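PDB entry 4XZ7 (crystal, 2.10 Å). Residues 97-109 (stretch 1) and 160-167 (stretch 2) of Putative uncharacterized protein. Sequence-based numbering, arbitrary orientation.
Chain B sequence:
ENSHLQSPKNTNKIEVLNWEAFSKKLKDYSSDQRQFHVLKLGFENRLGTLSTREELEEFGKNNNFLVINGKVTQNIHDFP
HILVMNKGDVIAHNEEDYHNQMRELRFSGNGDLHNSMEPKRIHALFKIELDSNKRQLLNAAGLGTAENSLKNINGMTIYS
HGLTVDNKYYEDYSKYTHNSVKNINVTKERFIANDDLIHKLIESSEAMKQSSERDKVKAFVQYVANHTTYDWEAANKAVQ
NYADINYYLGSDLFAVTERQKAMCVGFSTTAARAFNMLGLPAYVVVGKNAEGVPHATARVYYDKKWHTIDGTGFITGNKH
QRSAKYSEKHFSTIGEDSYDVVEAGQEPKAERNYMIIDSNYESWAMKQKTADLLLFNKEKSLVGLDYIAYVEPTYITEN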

ATOM      1  N   ASP B  97       5.563 -37.601  -7.646  1.00 38.26           N
ATOM      2  CA  ASP B  97       5.600 -36.222  -8.115  1.00 37.75           C
ATOM      3  C   ASP B  97       5.204 -35.260  -6.989  1.00 38.31           C
ATOM      4  O   ASP B  97       5.851 -34.228  -6.767  1.00 35.25           O
ATOM      5  CB  ASP B  97       4.669 -36.061  -9.322  1.00 34.36           C
ATOM      6  CG  ASP B  97       4.693 -34.660  -9.913  1.00 42.15           C
ATOM      7  OD1 ASP B  97       5.774 -34.026  -9.932  1.00 43.24           O
ATOM      8  OD2 ASP B  97       3.623 -34.196 -10.374  1.00 38.53           O
ATOM      9  N   TYR B  98       4.139 -35.601  -6.275  1.00 31.55           N
ATOM     10  CA  TYR B  98       3.657 -34.739  -5.205  1.00 32.52           C
ATOM     11  C   TYR B  98       4.742 -34.564  -4.153  1.00 36.14           C
ATOM     12  O   TYR B  98       5.005 -33.450  -3.693  1.00 35.66           O
ATOM     13  CB  TYR B  98       2.390 -35.312  -4.571  1.00 31.08           C
ATOM     14  CG  TYR B  98       2.004 -34.641  -3.273  1.00 32.54           C
ATOM     15  CD1 TYR B  98       1.383 -33.403  -3.268  1.00 31.47           C
ATOM     16  CD2 TYR B  98       2.250 -35.257  -2.049  1.00 27.61           C
ATOM     17  CE1 TYR B  98       1.020 -32.792  -2.077  1.00 27.66           C
ATOM     18  CE2 TYR B  98       1.901 -34.657  -0.863  1.00 24.30           C
ATOM     19  CZ  TYR B  98       1.289 -33.425  -0.880  1.00 24.94           C
ATOM     20  OH  TYR B  98       0.946 -32.826   0.307  1.00 24.72           O
ATOM     21  N   HIS B  99       5.400 -35.664  -3.801  1.00 33.09           N
ATOM     22  CA  HIS B  99       6.383 -35.595  -2.730  1.00 40.56           C
ATOM     23  C   HIS B  99       7.647 -34.885  -3.201  1.00 34.77           C
ATOM     24  O   HIS B  99       8.277 -34.161  -2.432  1.00 39.94           O
ATOM     25  CB  HIS B  99       6.665 -36.991  -2.174  1.00 46.79           C
ATOM     26  CG  HIS B  99       5.497 -37.567  -1.434  1.00 52.37           C
ATOM     27  ND1 HIS B  99       4.670 -38.532  -1.973  1.00 58.24           N
ATOM     28  CD2 HIS B  99       4.980 -37.270  -0.216  1.00 50.30           C
ATOM     29  CE1 HIS B  99       3.714 -38.824  -1.109  1.00 53.64           C
ATOM     30  NE2 HIS B  99       3.878 -38.071  -0.035  1.00 51.74           N
ATOM     31  N   ASN B 100       7.993 -35.035  -4.471  1.00 29.10           N
ATOM     32  CA  ASN B 100       9.035 -34.191  -5.029  1.00 35.33           C
ATOM     33  C   ASN B 100       8.692 -32.721  -4.819  1.00 40.04           C
ATOM     34  O   ASN B 100       9.531 -31.920  -4.411  1.00 48.94           O
ATOM     35  CB  ASN B 100       9.228 -34.470  -6.516  1.00 45.22           C
ATOM     36  CG  ASN B 100       9.767 -35.855  -6.782  1.00 51.67           C
ATOM     37  OD1 ASN B 100      10.442 -36.446  -5.935  1.00 50.94           O
ATOM     38  ND2 ASN B 100       9.475 -36.384  -7.967  1.00 50.94           N
ATOM     39  N   GLN B 101       7.439 -32.384  -5.081  1.00 35.65           N
ATOM     40  CA  GLN B 101       6.995 -31.001  -5.079  1.00 35.49           C
ATOM     41  C   GLN B 101       6.983 -30.357  -3.678  1.00 34.35           C
ATOM     42  O   GLN B 101       7.201 -29.154  -3.537  1.00 36.36           O
ATOM     43  CB  GLN B 101       5.605 -30.932  -5.704  1.00 39.77           C
ATOM     44  CG  GLN B 101       5.333 -29.672  -6.461  1.00 45.83           C
ATOM     45  CD  GLN B 101       5.721 -29.784  -7.904  1.00 48.97           C
ATOM     46  OE1 GLN B 101       5.912 -28.782  -8.582  1.00 53.31           O
ATOM     47  NE2 GLN B 101       5.830 -31.012  -8.394  1.00 51.61           N
ATOM     48  N   MET B 102       6.721 -31.164  -2.654  1.00 33.16           N
ATOM     49  CA  MET B 102       6.621 -30.683  -1.278  1.00 24.31           C
ATOM     50  C   MET B 102       7.904 -30.897  -0.453  1.00 34.14           C
ATOM     51  O   MET B 102       7.903 -30.697   0.769  1.00 32.60           O
ATOM     52  CB  MET B 102       5.443 -31.374  -0.564  1.00 24.95           C
ATOM     53  CG  MET B 102       4.095 -31.199  -1.241  1.00 25.93           C
ATOM     54  SD  MET B 102       3.727 -29.468  -1.562  1.00 45.64           S
ATOM     55  CE  MET B 102       3.796 -28.818   0.101  1.00 24.00           C
ATOM     56  N   ARG B 103       8.991 -31.306  -1.104  1.00 31.63           N
ATOM     57  CA  ARG B 103      10.223 -31.622  -0.374  1.00 33.66           C
ATOM     58  C   ARG B 103      10.803 -30.406   0.349  1.00 30.86           C
ATOM     59  O   ARG B 103      11.289 -30.489   1.475  1.00 33.53           O
ATOM     60  CB  ARG B 103      11.279 -32.199  -1.323  1.00 41.72           C
ATOM     61  CG  ARG B 103      12.395 -32.929  -0.600  1.00 51.83           C
ATOM     62  CD  ARG B 103      13.401 -33.535  -1.571  1.00 61.75           C
ATOM     63  NE  ARG B 103      12.752 -34.173  -2.714  1.00 65.81           N
ATOM     64  CZ  ARG B 103      12.125 -35.347  -2.669  1.00 70.39           C
ATOM     65  NH1 ARG B 103      11.572 -35.843  -3.768  1.00 72.79           N
ATOM     66  NH2 ARG B 103      12.042 -36.026  -1.530  1.00 69.73           N
ATOM     67  N   GLU B 104      10.741 -29.271  -0.324  1.00 29.09           N
ATOM     68  CA  GLU B 104      11.308 -28.042   0.187  1.00 31.98           C
ATOM     69  C   GLU B 104      10.207 -27.001   0.118  1.00 27.98           C
ATOM     70  O   GLU B 104       9.436 -26.988  -0.836  1.00 29.16           O
ATOM     71  CB  GLU B 104      12.543 -27.638  -0.640  1.00 33.19           C
ATOM     72  CG  GLU B 104      13.046 -26.200  -0.472  1.00 42.67           C
ATOM     73  CD  GLU B 104      14.414 -25.968  -1.141  1.00 54.22           C
ATOM     74  OE1 GLU B 104      14.673 -24.842  -1.637  1.00 44.80           O
ATOM     75  OE2 GLU B 104      15.236 -26.915  -1.159  1.00 62.41           O
ATOM     76  N   LEU B 105      10.103 -26.162   1.140  1.00 29.33           N
ATOM     77  CA  LEU B 105       9.167 -25.046   1.086  1.00 27.92           C
ATOM     78  C   LEU B 105       9.393 -24.267  -0.202  1.00 25.52           C
ATOM     79  O   LEU B 105      10.533 -24.012  -0.584  1.00 26.74           O
ATOM     80  CB  LEU B 105       9.339 -24.116   2.282  1.00 24.48           C
ATOM     81  CG  LEU B 105       9.046 -24.588   3.700  1.00 25.73           C
ATOM     82  CD1 LEU B 105       9.053 -23.350   4.583  1.00 16.42           C
ATOM     83  CD2 LEU B 105       7.704 -25.298   3.794  1.00 20.70           C
ATOM     84  N   ARG B 106       8.300 -23.892  -0.849  1.00 24.43           N
ATOM     85  CA  ARG B 106       8.317 -23.101  -2.081  1.00 26.97           C
ATOM     86  C   ARG B 106       7.868 -21.676  -1.782  1.00 23.88           C
ATOM     87  O   ARG B 106       6.721 -21.461  -1.405  1.00 21.48           O
ATOM     88  CB  ARG B 106       7.393 -23.741  -3.110  1.00 31.54           C
ATOM     89  CG  ARG B 106       7.209 -22.960  -4.381  1.00 39.87           C
ATOM     90  CD  ARG B 106       7.968 -23.628  -5.505  1.00 53.42           C
ATOM     91  NE  ARG B 106       7.726 -25.070  -5.556  1.00 53.75           N
ATOM     92  CZ  ARG B 106       7.026 -25.681  -6.511  1.00 47.05           C
ATOM     93  NH1 ARG B 106       6.484 -24.978  -7.503  1.00 42.61           N
ATOM     94  NH2 ARG B 106       6.873 -26.999  -6.474  1.00 37.19           N
ATOM     95  N   PHE B 107       8.767 -20.707  -1.915  1.00 16.44           N
ATOM     96  CA  PHE B 107       8.454 -19.333  -1.536  1.00 20.32           C
ATOM     97  C   PHE B 107       7.853 -18.562  -2.707  1.00 26.84           C
ATOM     98  O   PHE B 107       8.307 -18.699  -3.841  1.00 24.48           O
ATOM     99  CB  PHE B 107       9.711 -18.615  -1.007  1.00 19.68           C
ATOM    100  CG  PHE B 107      10.036 -18.957   0.418  1.00 26.61           C
ATOM    101  CD1 PHE B 107      10.745 -20.117   0.723  1.00 23.81           C
ATOM    102  CD2 PHE B 107       9.607 -18.143   1.451  1.00 23.39           C
ATOM    103  CE1 PHE B 107      11.027 -20.447   2.039  1.00 23.91           C
ATOM    104  CE2 PHE B 107       9.889 -18.461   2.760  1.00 22.31           C
ATOM    105  CZ  PHE B 107      10.597 -19.624   3.059  1.00 16.65           C
ATOM    106  N   SER B 108       6.843 -17.748  -2.406  1.00 38.08           N
ATOM    107  CA  SER B 108       6.071 -17.016  -3.407  1.00 34.70           C
ATOM    108  C   SER B 108       6.938 -16.208  -4.377  1.00 29.28           C
ATOM    109  O   SER B 108       6.737 -16.256  -5.585  1.00 36.18           O
ATOM    110  CB  SER B 108       5.078 -16.081  -2.705  1.00 40.13           C
ATOM    111  OG  SER B 108       4.193 -15.479  -3.628  1.00 43.81           O
ATOM    112  N   GLY B 109       7.896 -15.466  -3.839  1.00 28.35           N
ATOM    113  CA  GLY B 109       8.762 -14.633  -4.658  1.00 41.53           C
ATOM    114  C   GLY B 109       9.664 -15.349  -5.662  1.00 39.11           C
ATOM    115  O   GLY B 109      10.198 -14.714  -6.583  1.00 30.62           O
ATOM    116  N   SER B 160      -6.747 -30.391  -2.542  1.00 19.16           N
ATOM    117  CA  SER B 160      -6.024 -29.145  -2.824  1.00 23.04           C
ATOM    118  C   SER B 160      -5.404 -28.590  -1.564  1.00 23.23           C
ATOM    119  O   SER B 160      -6.002 -28.682  -0.498  1.00 18.17           O
ATOM    120  CB  SER B 160      -6.978 -28.080  -3.399  1.00 14.79           C
ATOM    121  OG  SER B 160      -7.527 -28.466  -4.646  1.00 19.51           O
ATOM    122  N   HIS B 161      -4.232 -27.978  -1.678  1.00 16.22           N
ATOM    123  CA  HIS B 161      -3.746 -27.155  -0.565  1.00 14.51           C
ATOM    124  C   HIS B 161      -2.639 -26.236  -1.068  1.00 14.09           C
ATOM    125  O   HIS B 161      -2.188 -26.364  -2.200  1.00 16.28           O
ATOM    126  CB  HIS B 161      -3.266 -28.015   0.624  1.00 14.21           C
ATOM    127  CG  HIS B 161      -2.076 -28.889   0.318  1.00 14.59           C
ATOM    128  ND1 HIS B 161      -0.840 -28.375  -0.008  1.00 14.67           N
ATOM    129  CD2 HIS B 161      -1.928 -30.237   0.331  1.00 16.72           C
ATOM    130  CE1 HIS B 161       0.016 -29.367  -0.210  1.00 23.68           C
ATOM    131  NE2 HIS B 161      -0.621 -30.509  -0.022  1.00 16.74           N
ATOM    132  N   GLY B 162      -2.221 -25.302  -0.221  1.00 19.56           N
ATOM    133  CA  GLY B 162      -1.203 -24.344  -0.587  1.00 17.53           C
ATOM    134  C   GLY B 162       0.056 -25.004  -1.091  1.00 19.66           C
ATOM    135  O   GLY B 162       0.470 -26.042  -0.572  1.00 15.49           O
ATOM    136  N   LEU B 163       0.639 -24.415  -2.130  1.00 15.97           N
ATOM    137  CA  LEU B 163       1.932 -24.842  -2.630  1.00 22.18           C
ATOM    138  C   LEU B 163       2.998 -23.829  -2.220  1.00 22.01           C
ATOM    139  O   LEU B 163       4.032 -24.210  -1.697  1.00 26.51           O
ATOM    140  CB  LEU B 163       1.920 -25.008  -4.155  1.00 23.47           C
ATOM    141  CG  LEU B 163       3.254 -25.426  -4.786  1.00 27.68           C
ATOM    142  CD1 LEU B 163       3.825 -26.670  -4.101  1.00 24.60           C
ATOM    143  CD2 LEU B 163       3.084 -25.686  -6.265  1.00 23.83           C
ATOM    144  N   THR B 164       2.741 -22.542  -2.453  1.00 21.30           N
ATOM    145  CA  THR B 164       3.700 -21.511  -2.054  1.00 24.79           C
ATOM    146  C   THR B 164       3.440 -21.039  -0.627  1.00 22.18           C
ATOM    147  O   THR B 164       2.298 -21.019  -0.155  1.00 15.63           O
ATOM    148  CB  THR B 164       3.652 -20.278  -2.973  1.00 23.12           C
ATOM    149  OG1 THR B 164       2.325 -19.762  -2.956  1.00 17.27           O
ATOM    150  CG2 THR B 164       4.041 -20.641  -4.422  1.00 27.65           C
ATOM    151  N   VAL B 165       4.516 -20.663   0.050  1.00 17.30           N
ATOM    152  CA  VAL B 165       4.420 -20.047   1.358  1.00 20.14           C
ATOM    153  C   VAL B 165       4.775 -18.570   1.215  1.00 18.03           C
ATOM    154  O   VAL B 165       5.525 -18.182   0.312  1.00 14.54           O
ATOM    155  CB  VAL B 165       5.344 -20.750   2.392  1.00 20.97           C
ATOM    156  CG1 VAL B 165       4.984 -22.218   2.489  1.00 14.64           C
ATOM    157  CG2 VAL B 165       6.792 -20.604   2.014  1.00 17.10           C
ATOM    158  N   ASP B 166       4.200 -17.747   2.081  1.00 21.00           N
ATOM    159  CA  ASP B 166       4.444 -16.316   2.042  1.00 15.44           C
ATOM    160  C   ASP B 166       4.185 -15.781   3.435  1.00 20.58           C
ATOM    161  O   ASP B 166       3.694 -16.506   4.312  1.00 15.10           O
ATOM    162  CB  ASP B 166       3.526 -15.627   1.022  1.00 19.30           C
ATOM    163  CG  ASP B 166       4.089 -14.302   0.509  1.00 24.71           C
ATOM    164  OD1 ASP B 166       5.063 -13.777   1.092  1.00 20.67           O
ATOM    165  OD2 ASP B 166       3.536 -13.783  -0.483  1.00 25.10           O
ATOM    166  N   ASN B 167       4.557 -14.524   3.636  1.00 14.72           N
ATOM    167  CA  ASN B 167       4.096 -13.718   4.762  1.00 13.46           C
ATOM    168  C   ASN B 167       2.655 -14.058   5.085  1.00 15.98           C
ATOM    169  O   ASN B 167       1.812 -14.050   4.189  1.00 13.23           O
ATOM    170  CB  ASN B 167       4.264 -12.233   4.365  1.00 15.94           C
ATOM    171  CG  ASN B 167       4.066 -11.290   5.504  1.00 17.83           C
ATOM    172  OD1 ASN B 167       3.133 -11.435   6.281  1.00 14.83           O
ATOM    173  ND2 ASN B 167       4.934 -10.274   5.593  1.00 13.92           N
TER
HETATM  174  O   HOH W   1       5.831 -25.102  -0.022  1.00 17.84           O
HETATM  175  O   HOH W   2       2.016 -15.235  -2.065  1.00 16.79           O

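This contact is a short parallel strand pairing, held by two direct backbone hydrogen bonds and two bridging waters, and extended by apolar packing toward a helix, from which a tyrosine makes a hydrogen bond to a histidine.

The pairing centers on Val165, whose two backbone polar groups both reach stretch 1. Its N donates to Arg106 O at 2.8 Å, and its O accepts from Ser108 N at 3.1 Å. One residue of stretch 2 thus bonds to the residues before and after Phe107, the pattern expected of parallel strands. Arg106 O also lies 3.1 Å from Thr164 CA, a CA-H...O contact that supplements the stronger bond to Val165. Just before this pair of bonds the backbones are linked through water 1, which accepts from Arg106 N at 2.9 Å and donates to Leu163 O at 2.6 Å. The water thus satisfies two backbone groups that do not bond to each other directly.

Phe107 and Val165 place their side chains on the same face of the sheet. Val165 CG2 sits 3.8 Å from the centroid of the Phe107 ring and only 11° off its normal, so a methyl group packs squarely over the aromatic face. Beta-branched valine suits an extended strand, and its other methyl, CG1, approaches Leu105 CD2 at 4.3 Å.

Leu163 occupies the region between the strand and the helix. Its CD1 packs 3.8 Å from Met102 SD, while its CD2 lies over one face of the Arg106 guanidinium, 3.7 Å from NH1. The flat guanidinium can offer a face to a hydrocarbon while its nitrogens bond within its plane; here Arg106 NH2 donates to Gln101 OE1 at 2.9 Å, tying Arg106 back to the helix.

At the helical end, Tyr98 OH and His161 NE2 are hydrogen-bonded at 2.8 Å, and either could be the donor. The two rings meet rim to rim, with planes at 74°, so the bond joins polar edges and is not a stack. On its other nitrogen, His161 ND1 donates to Gly162 O at 2.7 Å, which helps fix the ring's orientation. The flexible Met102 side chain brings its CE to 3.8 Å from His161 CE1, at the ring edge.

At the far end, the small Ser108 side chain points toward stretch 2, and its CB comes within 3.5 Å of Asp166 OD2. Water 2 joins their polar groups, accepting from Ser108 OG at 2.7 Å and donating to Asp166 OD2 at 2.6 Å.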